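Local coordinates for DUF5642 domain-containing protein (Mycobacterium smegmatis, PDB 4TMD) that is of unknown function but, as a putative lipoprotein with a domain grouped with the Mog1p and PsbP folds, probably works at the mycobacterial cell envelope, at residues 27-32 with 67-72; 85-90 with 156-161; 100-105 with 115-120. All blocks are in the same frame, centred on the assembly; numbering follows the deposited sequence. Where two conformers were deposited one is given.

Interaction 1: residues 27-32 with 67-72; sequences APTGID and GNMAAT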
# COMPACT_ATOMS: atom_id res chain seq x y z
N ALA A 27 -4.27 12.11 -11.61
CA ALA A 27 -3.25 12.50 -12.57
C ALA A 27 -1.96 12.86 -11.84
O ALA A 27 -2.00 13.17 -10.65
CB ALA A 27 -3.74 13.67 -13.41
N PRO A 28 -0.82 12.79 -12.54
CA PRO A 28 0.46 13.09 -11.88
C PRO A 28 0.47 14.46 -11.20
O PRO A 28 0.07 15.46 -11.79
CB PRO A 28 1.46 13.03 -13.02
CG PRO A 28 0.87 12.01 -13.94
CD PRO A 28 -0.62 12.24 -13.89
N THR A 29 0.92 14.47 -9.95
CA THR A 29 0.94 15.67 -9.13
C THR A 29 1.99 15.48 -8.04
O THR A 29 2.35 14.35 -7.73
CB THR A 29 -0.44 15.95 -8.50
OG1 THR A 29 -0.31 16.91 -7.45
CG2 THR A 29 -1.01 14.68 -7.90
N GLY A 30 2.48 16.58 -7.46
CA GLY A 30 3.45 16.52 -6.38
C GLY A 30 3.08 15.53 -5.28
O GLY A 30 1.89 15.31 -5.02
N ILE A 31 4.07 14.91 -4.64
CA ILE A 31 3.78 13.90 -3.64
C ILE A 31 3.17 14.49 -2.38
O ILE A 31 3.44 15.63 -2.02
CB ILE A 31 5.03 13.10 -3.19
CG1 ILE A 31 6.12 14.06 -2.72
CG2 ILE A 31 5.53 12.17 -4.28
CD1 ILE A 31 7.10 13.41 -1.76
N ASP A 32 2.34 13.69 -1.72
CA ASP A 32 1.80 14.00 -0.41
C ASP A 32 2.00 12.78 0.48
O ASP A 32 1.19 11.85 0.45
CB ASP A 32 0.31 14.38 -0.50
CG ASP A 32 -0.35 14.54 0.87
OD1 ASP A 32 0.36 14.81 1.86
OD2 ASP A 32 -1.58 14.40 0.94
N GLY A 67 8.99 14.82 -5.19
CA GLY A 67 8.57 13.88 -6.21
C GLY A 67 7.11 14.03 -6.60
O GLY A 67 6.41 14.93 -6.14
N ASN A 68 6.67 13.12 -7.47
CA ASN A 68 5.33 13.15 -8.02
C ASN A 68 4.67 11.79 -7.81
O ASN A 68 5.35 10.78 -7.62
CB ASN A 68 5.37 13.51 -9.50
CG ASN A 68 5.93 14.90 -9.75
OD1 ASN A 68 5.54 15.86 -9.09
ND2 ASN A 68 6.86 15.02 -10.69
N MET A 69 3.33 11.78 -7.85
CA MET A 69 2.53 10.57 -7.69
C MET A 69 1.39 10.59 -8.68
O MET A 69 0.91 11.66 -9.06
CB MET A 69 1.98 10.46 -6.27
CG MET A 69 1.22 11.70 -5.88
SD MET A 69 -0.01 11.48 -4.59
CE MET A 69 0.98 11.28 -3.14
N ALA A 70 0.97 9.41 -9.11
CA ALA A 70 -0.23 9.22 -9.91
C ALA A 70 -0.90 7.97 -9.39
O ALA A 70 -0.23 7.08 -8.87
CB ALA A 70 0.11 9.08 -11.41
N ALA A 71 -2.21 7.86 -9.55
CA ALA A 71 -2.89 6.69 -9.04
C ALA A 71 -4.06 6.24 -9.91
O ALA A 71 -4.62 7.01 -10.69
CB ALA A 71 -3.37 6.95 -7.62
N THR A 72 -4.36 4.95 -9.81
CA THR A 72 -5.57 4.39 -10.38
C THR A 72 -6.26 3.64 -9.24
O THR A 72 -5.62 2.86 -8.53
CB THR A 72 -5.29 3.44 -11.54
OG1 THR A 72 -4.76 4.19 -12.65
CG2 THR A 72 -6.58 2.75 -11.99

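Interaction 2: residues 85-90 with 156-161; sequences AVETSE and DNYMVI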
# COMPACT_ATOMS: atom_id res chain seq x y z
N ALA A 85 1.64 5.12 -8.03
CA ALA A 85 3.00 5.12 -8.56
C ALA A 85 3.67 6.43 -8.17
O ALA A 85 3.12 7.50 -8.40
CB ALA A 85 3.02 4.95 -10.09
N VAL A 86 4.86 6.31 -7.59
CA VAL A 86 5.62 7.45 -7.07
C VAL A 86 7.01 7.50 -7.68
O VAL A 86 7.66 6.46 -7.83
CB VAL A 86 5.75 7.37 -5.54
CG1 VAL A 86 6.67 8.47 -5.01
CG2 VAL A 86 4.39 7.45 -4.88
N GLU A 87 7.46 8.70 -8.05
CA GLU A 87 8.86 8.91 -8.44
C GLU A 87 9.42 10.02 -7.57
O GLU A 87 8.82 11.09 -7.50
CB GLU A 87 8.98 9.28 -9.92
CG GLU A 87 10.41 9.38 -10.41
CD GLU A 87 10.52 9.83 -11.87
OE1 GLU A 87 11.64 10.21 -12.28
OE2 GLU A 87 9.51 9.79 -12.60
N THR A 88 10.55 9.77 -6.90
CA THR A 88 11.15 10.75 -5.99
C THR A 88 12.59 11.13 -6.39
O THR A 88 13.24 10.44 -7.16
CB THR A 88 11.18 10.22 -4.55
OG1 THR A 88 11.63 8.86 -4.54
CG2 THR A 88 9.79 10.28 -3.96
N SER A 89 13.10 12.22 -5.83
CA SER A 89 14.41 12.73 -6.23
C SER A 89 15.53 11.84 -5.69
O SER A 89 16.66 11.91 -6.17
CB SER A 89 14.60 14.16 -5.75
OG SER A 89 14.69 14.16 -4.34
N GLU A 90 15.22 11.03 -4.68
CA GLU A 90 16.10 9.93 -4.29
C GLU A 90 15.25 8.76 -3.83
O GLU A 90 14.06 8.92 -3.58
CB GLU A 90 17.10 10.38 -3.22
CG GLU A 90 16.51 10.95 -1.97
CD GLU A 90 17.58 11.60 -1.09
OE1 GLU A 90 18.74 11.12 -1.10
OE2 GLU A 90 17.27 12.59 -0.39
N ASP A 156 14.94 1.62 -8.12
CA ASP A 156 15.54 2.93 -8.38
C ASP A 156 14.83 3.99 -7.56
O ASP A 156 14.61 3.82 -6.36
CB ASP A 156 15.49 3.27 -9.86
CG ASP A 156 16.32 2.33 -10.70
OD1 ASP A 156 17.33 1.81 -10.18
OD2 ASP A 156 15.95 2.11 -11.87
N ASN A 157 14.43 5.08 -8.22
CA ASN A 157 13.74 6.15 -7.52
C ASN A 157 12.23 6.05 -7.69
O ASN A 157 11.51 7.04 -7.61
CB ASN A 157 14.25 7.51 -7.99
CG ASN A 157 15.74 7.69 -7.72
OD1 ASN A 157 16.35 6.90 -7.00
ND2 ASN A 157 16.34 8.73 -8.29
N TYR A 158 11.76 4.83 -7.94
CA TYR A 158 10.33 4.60 -8.11
C TYR A 158 9.81 3.75 -6.99
O TYR A 158 10.48 2.85 -6.48
CB TYR A 158 10.01 3.92 -9.45
CG TYR A 158 10.22 4.80 -10.65
CD1 TYR A 158 9.18 5.57 -11.15
CD2 TYR A 158 11.45 4.86 -11.30
CE1 TYR A 158 9.36 6.38 -12.26
CE2 TYR A 158 11.65 5.67 -12.41
CZ TYR A 158 10.60 6.43 -12.88
OH TYR A 158 10.77 7.23 -13.98
N MET A 159 8.56 3.99 -6.63
CA MET A 159 7.90 3.11 -5.68
C MET A 159 6.48 2.94 -6.14
O MET A 159 5.86 3.92 -6.54
CB MET A 159 7.96 3.70 -4.28
CG MET A 159 7.24 2.88 -3.25
SD MET A 159 7.76 3.39 -1.59
CE MET A 159 9.25 2.41 -1.39
N VAL A 160 5.98 1.70 -6.12
CA VAL A 160 4.60 1.44 -6.50
C VAL A 160 3.92 0.80 -5.31
O VAL A 160 4.46 -0.13 -4.71
CB VAL A 160 4.50 0.52 -7.74
CG1 VAL A 160 3.04 0.13 -7.98
CG2 VAL A 160 5.09 1.22 -8.97
N ILE A 161 2.75 1.31 -4.96
CA ILE A 161 2.04 0.81 -3.80
C ILE A 161 0.62 0.40 -4.17
O ILE A 161 -0.16 1.22 -4.67
CB ILE A 161 1.96 1.85 -2.67
CG1 ILE A 161 3.35 2.42 -2.37
CG2 ILE A 161 1.34 1.22 -1.43
CD1 ILE A 161 3.33 3.39 -1.22

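Interaction 3: residues 100-105 with 115-120; sequences ECKRVK and VDVVES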
# COMPACT_ATOMS: atom_id res chain seq x y z
N GLU A 100 11.96 -11.51 12.85
CA GLU A 100 11.71 -11.03 14.20
C GLU A 100 10.49 -10.11 14.25
O GLU A 100 9.79 -10.03 15.27
CB GLU A 100 12.94 -10.28 14.73
CG GLU A 100 14.24 -11.10 14.75
CD GLU A 100 14.92 -11.18 13.39
OE1 GLU A 100 14.26 -10.89 12.37
OE2 GLU A 100 16.12 -11.54 13.35
N CYS A 101 10.23 -9.42 13.15
CA CYS A 101 9.16 -8.45 13.13
C CYS A 101 8.09 -8.75 12.09
O CYS A 101 7.39 -7.86 11.63
CB CYS A 101 9.73 -7.06 12.90
SG CYS A 101 10.79 -6.52 14.26
N LYS A 102 7.94 -10.02 11.74
CA LYS A 102 6.90 -10.36 10.77
C LYS A 102 5.50 -10.33 11.38
O LYS A 102 4.49 -10.38 10.67
CB LYS A 102 7.21 -11.72 10.14
CG LYS A 102 8.26 -11.59 9.03
CD LYS A 102 8.28 -12.79 8.09
CE LYS A 102 9.00 -12.48 6.79
NZ LYS A 102 10.39 -12.03 7.04
N ARG A 103 5.42 -10.22 12.71
CA ARG A 103 4.14 -9.86 13.32
C ARG A 103 4.36 -8.84 14.43
O ARG A 103 5.15 -9.06 15.35
CB ARG A 103 3.42 -11.10 13.86
CG ARG A 103 2.22 -10.73 14.76
CD ARG A 103 1.33 -11.94 15.03
NE ARG A 103 0.69 -12.39 13.80
CZ ARG A 103 0.11 -13.57 13.64
NH1 ARG A 103 0.09 -14.45 14.64
NH2 ARG A 103 -0.45 -13.88 12.48
N VAL A 104 3.65 -7.73 14.34
CA VAL A 104 3.64 -6.74 15.41
C VAL A 104 2.22 -6.45 15.88
O VAL A 104 1.36 -6.08 15.08
CB VAL A 104 4.27 -5.42 14.98
CG1 VAL A 104 4.50 -4.56 16.21
CG2 VAL A 104 5.57 -5.67 14.23
N LYS A 105 1.99 -6.59 17.17
CA LYS A 105 0.71 -6.22 17.77
C LYS A 105 0.85 -4.91 18.53
O LYS A 105 1.95 -4.56 18.98
CB LYS A 105 0.20 -7.31 18.71
CG LYS A 105 0.01 -8.67 18.09
CD LYS A 105 -0.69 -9.57 19.09
CE LYS A 105 -0.64 -11.01 18.66
NZ LYS A 105 -1.30 -11.85 19.68
N VAL A 115 -0.00 -5.96 12.70
CA VAL A 115 0.54 -5.75 11.35
C VAL A 115 1.44 -6.93 11.03
O VAL A 115 2.45 -7.13 11.70
CB VAL A 115 1.30 -4.41 11.23
CG1 VAL A 115 1.94 -4.23 9.83
CG2 VAL A 115 0.36 -3.22 11.52
N ASP A 116 1.04 -7.72 10.03
CA ASP A 116 1.75 -8.94 9.62
C ASP A 116 2.39 -8.79 8.25
O ASP A 116 1.78 -8.23 7.35
CB ASP A 116 0.78 -10.12 9.50
CG ASP A 116 0.27 -10.60 10.85
OD1 ASP A 116 0.93 -10.34 11.86
OD2 ASP A 116 -0.80 -11.26 10.88
N VAL A 117 3.60 -9.33 8.08
CA VAL A 117 4.16 -9.46 6.74
C VAL A 117 3.46 -10.61 6.04
O VAL A 117 3.25 -11.66 6.63
CB VAL A 117 5.68 -9.71 6.79
CG1 VAL A 117 6.25 -9.89 5.38
CG2 VAL A 117 6.37 -8.57 7.51
N VAL A 118 3.06 -10.40 4.79
CA VAL A 118 2.42 -11.47 4.03
C VAL A 118 3.16 -11.62 2.70
O VAL A 118 3.98 -10.78 2.33
CB VAL A 118 0.92 -11.18 3.77
CG1 VAL A 118 0.10 -11.21 5.08
CG2 VAL A 118 0.75 -9.86 3.07
N GLU A 119 2.86 -12.70 2.00
CA GLU A 119 3.46 -12.98 0.69
C GLU A 119 3.29 -11.81 -0.28
O GLU A 119 2.20 -11.26 -0.42
CB GLU A 119 2.82 -14.26 0.14
CG GLU A 119 3.21 -14.65 -1.27
CD GLU A 119 2.44 -15.89 -1.74
OE1 GLU A 119 1.19 -15.82 -1.88
OE2 GLU A 119 3.09 -16.94 -1.97
N SER A 120 4.38 -11.43 -0.96
CA SER A 120 4.34 -10.45 -2.05
C SER A 120 5.10 -10.98 -3.28
O SER A 120 6.01 -11.78 -3.15
CB SER A 120 4.93 -9.11 -1.60
OG SER A 120 6.25 -9.28 -1.14
O HOH W 1 5.24 -6.48 10.57

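Interaction 1: residues 27-32 with 67-72
Thr-29 and Met-69 face each other as an antiparallel hydrogen-bonded pair, each using both its backbone N-H and its carbonyl. Met-69 N reaches Thr-29 O at 2.8 Å, almost along the C=O axis, while Thr-29 N returns to Met-69 O at 2.9 Å, in the plane of that carbonyl. A third bond, Ile-31 N to Gly-67 O at 2.8 Å, is less regular: the donor stands 40° above the carbonyl plane, as segment 27-32 starts to leave the sheet. Met-69 O also receives the CA-H of Pro-28, its CA 3.2 Å away, so this carbonyl is gripped twice.

Ile-31 packs mainly on backbone across the contact, with its CG2 3.4 Å from Gly-67 C. Glycine suits that position twice over: its phi of 164° is readily adopted only without a beta carbon, and its bare CA lets the branched isoleucine close in. On the sheet face shared with Thr-29, Met-69 carries its CG in the crowded position between backbone N and carbonyl carbon, where CG comes within 4.2 Å of Thr-29 CG2. A bend at chi3 (73°) then swings the flexible thioether round until CE lies 3.1 Å from Asp-32 N, where the buried N-H, with no polar partner in the model, points almost straight at the methyl in a tight approach. At the other end, the Pro-28 ring sets CG 3.9 Å from Ala-70 CB; a small methyl fits beneath a ring where the chain turns a corner. Asp-32 takes the N-cap position, and its OD1 makes a weak bond to Lys-34 N at the start of helix 33-36. The whole is an antiparallel edge-strand pairing, in which outermost strand 22-30 leads through loop residues Ile-31 and Asp-32 into that short helix.

Interaction 2: residues 85-90 with 156-161
Two interior strands of the large antiparallel sheet, 79-88 and 158-166, pair here at the end where one finishes and the other begins. Val-86 and Met-159 form a hydrogen-bonded pair: Val-86 N to Met-159 O is 2.8 Å and lies nearly along the C=O axis, and Met-159 N to Val-86 O is 2.9 Å. Thr-88 N extends the register to Asn-157 O at 3.0 Å, with a straight N-H...O angle of 165°.

Beside these bonds, the non-hydrogen-bonded pair Glu-87 and Tyr-158 lays two long side chains alongside each other, pointing the same way. With CG anti to the backbone N (chi1 -175°) and an extended chain beyond, Glu-87 runs over one face of the tyrosine ring; its CG sits 4.0 Å from the centroid of the Tyr-158 ring in a CH-pi contact offset toward the rim. Glutamate suits this half-exposed place, its methylenes covering the ring while the carboxylate extends to the phenol end, OE2 3.2 Å from Tyr-158 OH. Thr-88 ties down the strand exit, its OG1 donating to Glu-90 O at 2.6 Å, and Asn-157 CB presses on Thr-88 O at 3.2 Å.

Small Ala-85 and branched Val-160 lie on the Glu-87 face, beneath helix 179-194, whose Leu-186, Ala-189, Val-190 and Val-193 pack on them. Strands 67-76 and 145-155 flank the pair.

Interaction 3: residues 100-105 with 115-120
The carbonyl oxygen of Val-115 is the best-held polar atom, with two hydrogen bonds and one CA-H contact. Val-104 N donates to Val-115 O at 3.0 Å from 27° above the carbonyl plane. A water donates to the same Val-115 O, and also to Cys-101 O at 2.8 Å, so it bridges the two segments where 100-105 has not yet become strand. The third approach is the CA-H of Arg-103. Val-115 N answers with a short bond to Val-104 O, 2.7 Å, completing an antiparallel hydrogen-bonded pair, and Val-117 N lies on a lone pair of Lys-102 O at 2.9 Å.

On one face, Arg-103 and Asp-116 lie side by side, pointing the same way, as a side-on salt bridge. Arg-103 NE meets Asp-116 OD1 at 2.8 Å and Arg-103 NH2 meets Asp-116 OD2 at 3.1 Å. Both oxygens are met from above the carboxylate plane, which is turned 36° from the guanidinium. The bend at chi3 (-66°) brings the arginine's edge back to the shorter aspartate, and Gln-114 NE2 gives OD2 a second donor. Lys-102 suits its half-exposed site by crossing Val-117 obliquely, CG 3.9 Å from Val-117 CG2, while its ammonium pairs with Asp-99.

Strands 103-107 and 111-118 form a beta hairpin. Backbone bonds from Lys-105 to Glu-48 join it to outermost strand 46-48, and from Asp-116 to His-132 to strand 127-137. Cys-101, at the hairpin's entrance, is disulfide-bonded to Cys-52, the residue just before helix 53-56, and Val-104 packs against Cys-52.

All three contacts belong to one antiparallel sheet. Interactions 1 and 2 are adjoining strand pairs of it, joined through neighbouring strands 67-76 and 79-88, their centres 10 Å apart: Ala-70 O lies 2.8 Å from Ala-85 N and Asn-68 N lies 3.0 Å from Glu-87 O, both probable hydrogen bonds, and Val-86 meets Ile-31 and Met-69 as well as Met-159. Interaction 3 sits across the chain's centre from interaction 1, with centres 28 Å apart and nearest atoms about 17 Å apart. It is nested in the chain loop that interaction 2 closes, yet its nearest atoms stay about 10 Å from that contact, with strands 145-155 and 127-137 intervening in the sheet order.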